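Local coordinates for protein PlaB phospholipase (Legionella pneumophila, PDB 6ZTI) that probably hydrolyses phospholipids as an alpha/beta hydrolase linked to virulence, and forms NAD(H)-mediated tetramers that control its activity, at residues B[30-35]-B[55-60]; B[107-112]-B[119-124]; B[351-356]-B[459-464]. One frame throughout, in Å; residues are numbered along the deposited sequence.

From the N terminus, the chain first closes the loop of contact 1, where the turn after strand 16-21 is bonded to strand 55-60, with helix 35-44 in the chain between them. Contact 2 follows further on, a much shorter closure in which helix 102-114 leans on the start of strand 123-129; both reach the same six-stranded parallel sheet, their centres about 20 Å apart. Contact 3 spans 102 intervening residues and ties the 351-356 loop to strand 452-463 in the nine-stranded mixed sheet. The three lie in series, neither nesting nor crossing. Contacts 1 and 3 sit on opposite sides of the chain's centre, and both touch the second subunit.

Contact 1 (B[30-35]-B[55-60]); sequences NTYGEL and IYLGRY
Tyr32, at the end of a 3-10 segment and the start of a type II' beta turn running to Leu35, has its CA 8.5 Å from that of Leu57 on strand 55-60, so side chains must bridge the gap. The tyrosine does most of that work. With CG anti to the carbonyl carbon (chi1 -58°), its ring reaches to the strand and slides past the Leu57 side chain, which runs in the opposite direction. Tyr32 CD2 comes within 4.0 Å of Leu57 CD2, an oblique touch. At the far end of the ring, Tyr32 OH donates a hydrogen bond of 2.8 Å to Gly58 O. That oxygen lies near the plane of the ring, at its edge, while the hydroxyl stands above the carbonyl plane at a C=O...donor angle of 127°. The methyl CG2 of Thr31 sits over the centre of one ring face, and Phe20 of strand 16-21 meets the ring at an angle.

Strand 55-60 is the outermost of the parallel sheet within its chain, but residues 57-60 pair antiparallel with a strand of the second subunit, extending the sheet across the interface. A buried phenol thus supplies a donor to a strand carbonyl, while one ring carbon, CD2, touches a Leu57 methyl: one side chain anchors the turn through both polar and apolar chemistry.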
loop_
_atom_site.group_PDB
_atom_site.type_symbol
_atom_site.label_atom_id
_atom_site.label_comp_id
_atom_site.label_asym_id
_atom_site.label_seq_id
_atom_site.Cartn_x
_atom_site.Cartn_y
_atom_site.Cartn_z
ATOM N N ASN B 30 -39.713 0.834 4.093
ATOM C CA ASN B 30 -40.494 1.187 2.914
ATOM C C ASN B 30 -39.810 0.736 1.634
ATOM O O ASN B 30 -40.432 0.781 0.565
ATOM C CB ASN B 30 -40.766 2.700 2.863
ATOM C CG ASN B 30 -39.497 3.541 2.773
ATOM O OD1 ASN B 30 -38.411 3.038 2.505
ATOM N ND2 ASN B 30 -39.643 4.843 2.992
ATOM N N THR B 31 -38.550 0.304 1.726
ATOM C CA THR B 31 -37.869 -0.320 0.599
ATOM C C THR B 31 -38.728 -1.397 -0.058
ATOM O O THR B 31 -38.584 -1.657 -1.258
ATOM C CB THR B 31 -36.541 -0.917 1.084
ATOM O OG1 THR B 31 -35.771 -1.393 -0.029
ATOM C CG2 THR B 31 -36.789 -2.082 2.044
ATOM N N TYR B 32 -39.623 -2.030 0.707
ATOM C CA TYR B 32 -40.485 -3.088 0.190
ATOM C C TYR B 32 -41.706 -2.564 -0.554
ATOM O O TYR B 32 -42.492 -3.373 -1.061
ATOM C CB TYR B 32 -40.957 -4.003 1.330
ATOM C CG TYR B 32 -39.833 -4.658 2.113
ATOM C CD1 TYR B 32 -38.890 -5.448 1.472
ATOM C CD2 TYR B 32 -39.735 -4.509 3.501
ATOM C CE1 TYR B 32 -37.865 -6.055 2.181
ATOM C CE2 TYR B 32 -38.720 -5.114 4.216
ATOM C CZ TYR B 32 -37.788 -5.889 3.545
ATOM O OH TYR B 32 -36.766 -6.500 4.240
ATOM N N GLY B 33 -41.879 -1.244 -0.646
ATOM C CA GLY B 33 -43.051 -0.697 -1.295
ATOM C C GLY B 33 -44.272 -1.025 -0.457
ATOM O O GLY B 33 -44.197 -1.160 0.760
ATOM N N GLU B 34 -45.414 -1.178 -1.128
ATOM C CA GLU B 34 -46.634 -1.629 -0.477
ATOM C C GLU B 34 -46.938 -3.101 -0.755
ATOM O O GLU B 34 -48.055 -3.557 -0.484
ATOM C CB GLU B 34 -47.808 -0.734 -0.894
ATOM C CG GLU B 34 -47.613 0.730 -0.491
ATOM C CD GLU B 34 -48.844 1.609 -0.725
ATOM O OE1 GLU B 34 -49.572 1.411 -1.724
ATOM O OE2 GLU B 34 -49.082 2.511 0.110
ATOM N N LEU B 35 -45.954 -3.863 -1.235
ATOM C CA LEU B 35 -46.195 -5.271 -1.535
ATOM C C LEU B 35 -46.580 -6.100 -0.314
ATOM O O LEU B 35 -47.437 -6.991 -0.459
ATOM C CB LEU B 35 -44.957 -5.876 -2.210
ATOM C CG LEU B 35 -45.079 -7.366 -2.537
ATOM C CD1 LEU B 35 -46.274 -7.578 -3.457
ATOM C CD2 LEU B 35 -43.812 -7.923 -3.140
ATOM N N ILE B 55 -47.200 -12.307 7.876
ATOM C CA ILE B 55 -46.302 -11.629 6.948
ATOM C C ILE B 55 -45.343 -10.787 7.778
ATOM O O ILE B 55 -45.777 -9.964 8.595
ATOM C CB ILE B 55 -47.069 -10.764 5.936
ATOM C CG1 ILE B 55 -48.017 -11.647 5.117
ATOM C CG2 ILE B 55 -46.088 -10.011 5.034
ATOM C CD1 ILE B 55 -48.966 -10.873 4.213
ATOM N N TYR B 56 -44.043 -10.998 7.569
ATOM C CA TYR B 56 -42.998 -10.396 8.378
ATOM C C TYR B 56 -42.077 -9.537 7.528
ATOM O O TYR B 56 -41.703 -9.910 6.412
ATOM C CB TYR B 56 -42.171 -11.464 9.088
ATOM C CG TYR B 56 -42.902 -12.111 10.232
ATOM C CD1 TYR B 56 -43.825 -13.120 10.006
ATOM C CD2 TYR B 56 -42.683 -11.705 11.542
ATOM C CE1 TYR B 56 -44.514 -13.712 11.066
ATOM C CE2 TYR B 56 -43.367 -12.298 12.604
ATOM C CZ TYR B 56 -44.273 -13.297 12.353
ATOM O OH TYR B 56 -44.959 -13.884 13.394
ATOM N N LEU B 57 -41.707 -8.393 8.077
ATOM C CA LEU B 57 -40.703 -7.534 7.480
ATOM C C LEU B 57 -39.364 -7.829 8.145
ATOM O O LEU B 57 -39.231 -7.707 9.368
ATOM C CB LEU B 57 -41.096 -6.067 7.629
ATOM C CG LEU B 57 -42.454 -5.670 7.068
ATOM C CD1 LEU B 57 -42.585 -4.147 7.113
ATOM C CD2 LEU B 57 -42.654 -6.196 5.655
ATOM N N GLY B 58 -38.389 -8.261 7.344
ATOM C CA GLY B 58 -37.032 -8.378 7.834
ATOM C C GLY B 58 -36.337 -7.030 7.820
ATOM O O GLY B 58 -36.614 -6.173 6.983
ATOM N N ARG B 59 -35.466 -6.815 8.808
ATOM C CA ARG B 59 -34.589 -5.647 8.821
ATOM C C ARG B 59 -33.238 -6.075 9.373
ATOM O O ARG B 59 -33.159 -6.633 10.476
ATOM C CB ARG B 59 -35.189 -4.492 9.636
ATOM C CG ARG B 59 -35.368 -4.739 11.126
ATOM C CD ARG B 59 -36.120 -3.576 11.774
ATOM N NE ARG B 59 -36.099 -3.668 13.229
ATOM C CZ ARG B 59 -36.921 -4.432 13.944
ATOM N NH1 ARG B 59 -37.843 -5.175 13.346
ATOM N NH2 ARG B 59 -36.821 -4.455 15.264
ATOM N N TYR B 60 -32.185 -5.850 8.588
ATOM C CA TYR B 60 -30.823 -6.166 8.981
ATOM C C TYR B 60 -29.941 -4.957 8.710
ATOM O O TYR B 60 -30.340 -4.002 8.038
ATOM C CB TYR B 60 -30.292 -7.420 8.257
ATOM C CG TYR B 60 -30.112 -7.306 6.752
ATOM C CD1 TYR B 60 -28.940 -6.796 6.209
ATOM C CD2 TYR B 60 -31.098 -7.743 5.873
ATOM C CE1 TYR B 60 -28.765 -6.694 4.844
ATOM C CE2 TYR B 60 -30.922 -7.650 4.493
ATOM C CZ TYR B 60 -29.759 -7.124 3.990
ATOM O OH TYR B 60 -29.588 -7.025 2.627
#

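Contact 2 (B[107-112]-B[119-124])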
loop_
_atom_site.group_PDB
_atom_site.type_symbol
_atom_site.label_atom_id
_atom_site.label_comp_id
_atom_site.label_asym_id
_atom_site.label_seq_id
_atom_site.Cartn_x
_atom_site.Cartn_y
_atom_site.Cartn_z
ATOM N N ARG B 107 -29.301 -17.467 0.984
ATOM C CA ARG B 107 -28.608 -18.635 0.454
ATOM C C ARG B 107 -27.434 -19.043 1.339
ATOM O O ARG B 107 -27.122 -20.230 1.439
ATOM C CB ARG B 107 -28.120 -18.374 -0.966
ATOM C CG ARG B 107 -29.249 -18.237 -2.012
ATOM C CD ARG B 107 -28.733 -18.496 -3.390
ATOM N NE ARG B 107 -27.717 -17.536 -3.811
ATOM C CZ ARG B 107 -26.453 -17.826 -4.108
ATOM N NH1 ARG B 107 -25.975 -19.069 -4.024
ATOM N NH2 ARG B 107 -25.651 -16.845 -4.495
ATOM N N LYS B 108 -26.744 -18.073 1.942
ATOM C CA LYS B 108 -25.701 -18.381 2.912
ATOM C C LYS B 108 -26.291 -19.004 4.173
ATOM O O LYS B 108 -25.714 -19.938 4.746
ATOM C CB LYS B 108 -24.935 -17.100 3.246
ATOM C CG LYS B 108 -23.853 -17.261 4.284
ATOM C CD LYS B 108 -22.718 -18.160 3.840
ATOM C CE LYS B 108 -21.617 -18.209 4.910
ATOM N NZ LYS B 108 -20.577 -19.197 4.608
ATOM N N TRP B 109 -27.438 -18.493 4.627
ATOM C CA TRP B 109 -28.125 -19.094 5.763
ATOM C C TRP B 109 -28.495 -20.547 5.484
ATOM O O TRP B 109 -28.233 -21.434 6.308
ATOM C CB TRP B 109 -29.369 -18.275 6.101
ATOM C CG TRP B 109 -30.288 -18.986 7.047
ATOM C CD1 TRP B 109 -30.135 -19.122 8.395
ATOM C CD2 TRP B 109 -31.498 -19.672 6.710
ATOM N NE1 TRP B 109 -31.175 -19.855 8.918
ATOM C CE2 TRP B 109 -32.026 -20.205 7.905
ATOM C CE3 TRP B 109 -32.180 -19.894 5.517
ATOM C CZ2 TRP B 109 -33.203 -20.940 7.936
ATOM C CZ3 TRP B 109 -33.356 -20.620 5.550
ATOM C CH2 TRP B 109 -33.856 -21.132 6.748
ATOM N N MET B 110 -29.110 -20.810 4.322
ATOM C CA MET B 110 -29.376 -22.187 3.921
ATOM C C MET B 110 -28.098 -23.022 3.958
ATOM O O MET B 110 -28.105 -24.164 4.422
ATOM C CB MET B 110 -29.983 -22.223 2.512
ATOM C CG MET B 110 -31.386 -21.655 2.416
ATOM S SD MET B 110 -31.977 -21.409 0.727
ATOM C CE MET B 110 -31.971 -23.120 0.170
ATOM N N ASP B 111 -26.984 -22.452 3.500
ATOM C CA ASP B 111 -25.743 -23.217 3.426
ATOM C C ASP B 111 -25.188 -23.470 4.822
ATOM O O ASP B 111 -24.679 -24.559 5.104
ATOM C CB ASP B 111 -24.734 -22.469 2.544
ATOM C CG ASP B 111 -23.611 -23.359 2.027
ATOM O OD1 ASP B 111 -23.885 -24.273 1.228
ATOM O OD2 ASP B 111 -22.442 -23.119 2.397
ATOM N N LEU B 112 -25.302 -22.491 5.718
ATOM C CA LEU B 112 -24.731 -22.650 7.054
ATOM C C LEU B 112 -25.501 -23.680 7.874
ATOM O O LEU B 112 -24.904 -24.421 8.661
ATOM C CB LEU B 112 -24.713 -21.306 7.784
ATOM C CG LEU B 112 -23.611 -20.311 7.408
ATOM C CD1 LEU B 112 -23.906 -18.975 8.039
ATOM C CD2 LEU B 112 -22.217 -20.800 7.835
ATOM N N ALA B 119 -34.346 -30.795 3.109
ATOM C CA ALA B 119 -35.703 -31.228 3.415
ATOM C C ALA B 119 -36.137 -30.844 4.822
ATOM O O ALA B 119 -37.341 -30.818 5.099
ATOM C CB ALA B 119 -35.825 -32.743 3.243
ATOM N N LYS B 120 -35.190 -30.583 5.722
ATOM C CA LYS B 120 -35.497 -30.097 7.061
ATOM C C LYS B 120 -35.527 -28.574 7.142
ATOM O O LYS B 120 -35.901 -28.026 8.182
ATOM C CB LYS B 120 -34.468 -30.637 8.060
ATOM C CG LYS B 120 -34.453 -32.155 8.191
ATOM C CD LYS B 120 -35.529 -32.666 9.133
ATOM C CE LYS B 120 -35.301 -34.128 9.492
ATOM N NZ LYS B 120 -34.142 -34.312 10.418
ATOM N N CYS B 121 -35.138 -27.887 6.084
ATOM C CA CYS B 121 -35.137 -26.436 6.090
ATOM C C CYS B 121 -36.564 -25.913 6.218
ATOM O O CYS B 121 -37.447 -26.358 5.475
ATOM C CB CYS B 121 -34.497 -25.925 4.801
ATOM S SG CYS B 121 -34.345 -24.148 4.696
ATOM N N PRO B 122 -36.833 -24.967 7.123
ATOM C CA PRO B 122 -38.208 -24.466 7.280
ATOM C C PRO B 122 -38.667 -23.555 6.153
ATOM O O PRO B 122 -39.819 -23.105 6.159
ATOM C CB PRO B 122 -38.144 -23.707 8.608
ATOM C CG PRO B 122 -36.736 -23.218 8.670
ATOM C CD PRO B 122 -35.895 -24.285 8.034
ATOM N N LEU B 123 -37.812 -23.275 5.185
ATOM C CA LEU B 123 -38.161 -22.420 4.065
ATOM C C LEU B 123 -38.786 -23.280 2.975
ATOM O O LEU B 123 -38.263 -24.347 2.647
ATOM C CB LEU B 123 -36.908 -21.688 3.568
ATOM C CG LEU B 123 -36.974 -20.795 2.335
ATOM C CD1 LEU B 123 -35.980 -19.640 2.459
ATOM C CD2 LEU B 123 -36.671 -21.604 1.071
ATOM N N SER B 124 -39.930 -22.832 2.450
ATOM C CA SER B 124 -40.633 -23.528 1.381
ATOM C C SER B 124 -40.469 -22.860 0.024
ATOM O O SER B 124 -40.515 -23.552 -0.997
ATOM C CB SER B 124 -42.129 -23.615 1.694
ATOM O OG SER B 124 -42.736 -22.332 1.608
#
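Trp109 reaches from helix 102-114 to Cys121, Pro122 and Leu123 at the entry to strand 123-129, within the beta-alpha-beta unit of strand 93-99, this helix and strand 123-129. Such right-handed crossovers build the parallel sheet of the alpha/beta hydrolase fold. The nearest CA atoms are those of Met110 and Cys121, 7.5 Å apart, and no hydrogen bond joins the two segments.

The sulfur contacts come first. Cys121 SG lies beside the six-membered ring of Trp109, 4.6 Å from its centroid and 56° off the ring normal, an oblique sulfur-aromatic approach. The thiol stands 3.7 Å from Trp109 CH2 and nearly as close to CZ3, so it sits against the CZ3-CH2 bond. Met110, one residue on, adds a looser touch from its CG to the same sulfur.

Apolar packing completes the join. Pro122 comes from the direction opposite to the indole, its CD 4.0 Å from Trp109 CH2, while Leu123 slants across to bring CD1 near CZ3. The indole reaches all three because its CG is anti to the backbone N (chi1 167°), which swings the ring off the helix toward the strand entry.

Polar interactions lie at the margins. Trp109 NE1, on the pyrrole side, is hydrogen-bonded to Asp77 OD1 of helix 69-89, and Phe76 meets the indole edge-to-face; together they should restrain the rotation of the ring. The sulfur in turn receives a weak hydrogen bond from within its own segment: Leu123 N points at Cys121 SG over 3.6 Å, with an N-H...S angle of 161°.

Contact 3 (B[351-356]-B[459-464]); sequences RGNHLI and LQRRVD
Arg461 and Arg351 cross at about a right angle, their aliphatic stems in contact. Along Arg461, CB is the first atom to touch, 4.0 Å from Arg351 CG. CG is anti to the backbone N (chi1 -174°) and the chain then runs extended to NE, carrying CD across the neighbouring arginine at 3.9 Å from Arg351 CG. The same methylene lies near the amide of Asn353, with Arg461 CD 4.4 Å from Asn353 ND2. The guanidinium finds its partners outside the loop: NH1 is hydrogen-bonded to Tyr431 OH, and NH2 forms a salt bridge with Asp71 OD2 of the second subunit, as Arg351 NH2 does with Asp70 OD1 of that same subunit.

Where Arg461 is straight, Arg351 is bent at chi2 and chi3. The charged groups of the two arginines are not in contact, NE of Arg351 lying 6.5 Å from NE of Arg461. The neighbouring subunit's adjacent aspartates probably offset the like charges.

The setting is a mixed beta-sheet: 351-356 links strands 340-349 and 358-364, while 459-464 lies on strand 452-463, which runs parallel to strand 340-349. The 459-464 backbone is tied to the residue just before the loop: Arg461 N donates a hydrogen bond to Asp350 OD1.

Further along the loop the contact turns wholly apolar. Leu355 crosses Leu459 at a slant, CD1 of Leu355 meeting CD1 of Leu459 at 3.7 Å and the Leu459 CG at 4.1 Å. The Leu355 side chain lies about 10 Å from a bound thionicotinamide-adenine-dinucleotide.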
loop_
_atom_site.group_PDB
_atom_site.type_symbol
_atom_site.label_atom_id
_atom_site.label_comp_id
_atom_site.label_asym_id
_atom_site.label_seq_id
_atom_site.Cartn_x
_atom_site.Cartn_y
_atom_site.Cartn_z
ATOM N N ARG B 351 -0.114 -26.266 -6.673
ATOM C CA ARG B 351 0.524 -26.248 -5.362
ATOM C C ARG B 351 -0.205 -25.338 -4.386
ATOM O O ARG B 351 0.321 -25.057 -3.305
ATOM C CB ARG B 351 1.991 -25.813 -5.482
ATOM C CG ARG B 351 2.785 -26.577 -6.526
ATOM C CD ARG B 351 2.792 -28.064 -6.231
ATOM N NE ARG B 351 3.497 -28.385 -4.991
ATOM C CZ ARG B 351 3.282 -29.477 -4.260
ATOM N NH1 ARG B 351 2.360 -30.366 -4.620
ATOM N NH2 ARG B 351 3.984 -29.676 -3.153
ATOM N N GLY B 352 -1.390 -24.861 -4.741
ATOM C CA GLY B 352 -2.197 -24.070 -3.841
ATOM C C GLY B 352 -2.079 -22.574 -4.000
ATOM O O GLY B 352 -2.596 -21.838 -3.151
ATOM N N ASN B 353 -1.437 -22.095 -5.053
ATOM C CA ASN B 353 -1.254 -20.666 -5.247
ATOM C C ASN B 353 -2.324 -20.107 -6.162
ATOM O O ASN B 353 -2.725 -20.752 -7.131
ATOM C CB ASN B 353 0.123 -20.378 -5.840
ATOM C CG ASN B 353 1.237 -20.800 -4.927
ATOM O OD1 ASN B 353 1.363 -20.266 -3.822
ATOM N ND2 ASN B 353 2.060 -21.762 -5.371
ATOM N N HIS B 354 -2.800 -18.910 -5.836
ATOM C CA HIS B 354 -3.494 -18.097 -6.813
ATOM C C HIS B 354 -2.453 -17.377 -7.655
ATOM O O HIS B 354 -1.427 -16.919 -7.144
ATOM C CB HIS B 354 -4.433 -17.107 -6.131
ATOM C CG HIS B 354 -5.709 -17.730 -5.658
ATOM N ND1 HIS B 354 -6.874 -17.698 -6.397
ATOM C CD2 HIS B 354 -5.999 -18.421 -4.529
ATOM C CE1 HIS B 354 -7.827 -18.335 -5.741
ATOM N NE2 HIS B 354 -7.324 -18.780 -4.602
ATOM N N LEU B 355 -2.700 -17.320 -8.957
ATOM C CA LEU B 355 -1.791 -16.664 -9.880
ATOM C C LEU B 355 -2.178 -15.198 -9.999
ATOM O O LEU B 355 -3.346 -14.881 -10.243
ATOM C CB LEU B 355 -1.833 -17.354 -11.240
ATOM C CG LEU B 355 -1.509 -18.849 -11.184
ATOM C CD1 LEU B 355 -1.202 -19.373 -12.587
ATOM C CD2 LEU B 355 -0.346 -19.130 -10.239
ATOM N N ILE B 356 -1.197 -14.314 -9.808
ATOM C CA ILE B 356 -1.418 -12.874 -9.869
ATOM C C ILE B 356 -0.746 -12.216 -11.067
ATOM O O ILE B 356 -0.970 -11.017 -11.293
ATOM C CB ILE B 356 -0.948 -12.178 -8.572
ATOM C CG1 ILE B 356 0.540 -12.441 -8.326
ATOM C CG2 ILE B 356 -1.732 -12.677 -7.392
ATOM C CD1 ILE B 356 1.216 -11.348 -7.528
ATOM N N LEU B 459 -2.978 -24.333 -13.540
ATOM C CA LEU B 459 -1.737 -24.586 -14.263
ATOM C C LEU B 459 -0.785 -25.434 -13.431
ATOM O O LEU B 459 -0.841 -25.436 -12.200
ATOM C CB LEU B 459 -1.050 -23.265 -14.622
ATOM C CG LEU B 459 -1.847 -22.236 -15.426
ATOM C CD1 LEU B 459 -0.964 -21.096 -15.830
ATOM C CD2 LEU B 459 -2.455 -22.879 -16.652
ATOM N N GLN B 460 0.100 -26.151 -14.123
ATOM C CA GLN B 460 1.136 -26.933 -13.462
ATOM C C GLN B 460 2.319 -26.025 -13.150
ATOM O O GLN B 460 2.815 -25.313 -14.029
ATOM C CB GLN B 460 1.600 -28.093 -14.339
ATOM C CG GLN B 460 0.635 -29.259 -14.430
ATOM C CD GLN B 460 1.178 -30.381 -15.287
ATOM O OE1 GLN B 460 1.831 -30.139 -16.305
ATOM N NE2 GLN B 460 0.921 -31.617 -14.877
ATOM N N ARG B 461 2.756 -26.040 -11.901
ATOM C CA ARG B 461 3.951 -25.304 -11.506
ATOM C C ARG B 461 5.161 -26.156 -11.874
ATOM O O ARG B 461 5.341 -27.262 -11.353
ATOM C CB ARG B 461 3.903 -24.975 -10.023
ATOM C CG ARG B 461 5.045 -24.085 -9.549
ATOM C CD ARG B 461 4.859 -23.713 -8.100
ATOM N NE ARG B 461 5.995 -22.976 -7.555
ATOM C CZ ARG B 461 6.175 -21.665 -7.691
ATOM N NH1 ARG B 461 5.313 -20.925 -8.374
ATOM N NH2 ARG B 461 7.230 -21.087 -7.144
ATOM N N ARG B 462 5.956 -25.676 -12.818
ATOM C CA ARG B 462 7.133 -26.398 -13.276
ATOM C C ARG B 462 8.339 -25.891 -12.500
ATOM O O ARG B 462 8.547 -24.682 -12.401
ATOM C CB ARG B 462 7.327 -26.188 -14.775
ATOM C CG ARG B 462 6.095 -26.556 -15.611
ATOM C CD ARG B 462 6.308 -26.238 -17.076
ATOM N NE ARG B 462 7.407 -27.007 -17.657
ATOM C CZ ARG B 462 7.270 -28.194 -18.241
ATOM N NH1 ARG B 462 6.075 -28.771 -18.327
ATOM N NH2 ARG B 462 8.331 -28.808 -18.739
ATOM N N VAL B 463 9.129 -26.811 -11.956
ATOM C CA VAL B 463 10.315 -26.469 -11.174
ATOM C C VAL B 463 11.508 -27.150 -11.827
ATOM O O VAL B 463 11.536 -28.381 -11.963
ATOM C CB VAL B 463 10.177 -26.889 -9.704
ATOM C CG1 VAL B 463 11.418 -26.492 -8.906
ATOM C CG2 VAL B 463 8.928 -26.272 -9.093
ATOM N N ASP B 464 12.479 -26.349 -12.251
ATOM C CA ASP B 464 13.670 -26.881 -12.890
ATOM C C ASP B 464 14.534 -27.646 -11.893
ATOM O O ASP B 464 14.645 -27.287 -10.715
ATOM C CB ASP B 464 14.474 -25.749 -13.514
ATOM C CG ASP B 464 15.490 -26.246 -14.513
ATOM O OD1 ASP B 464 16.549 -26.769 -14.091
ATOM O OD2 ASP B 464 15.214 -26.120 -15.723
#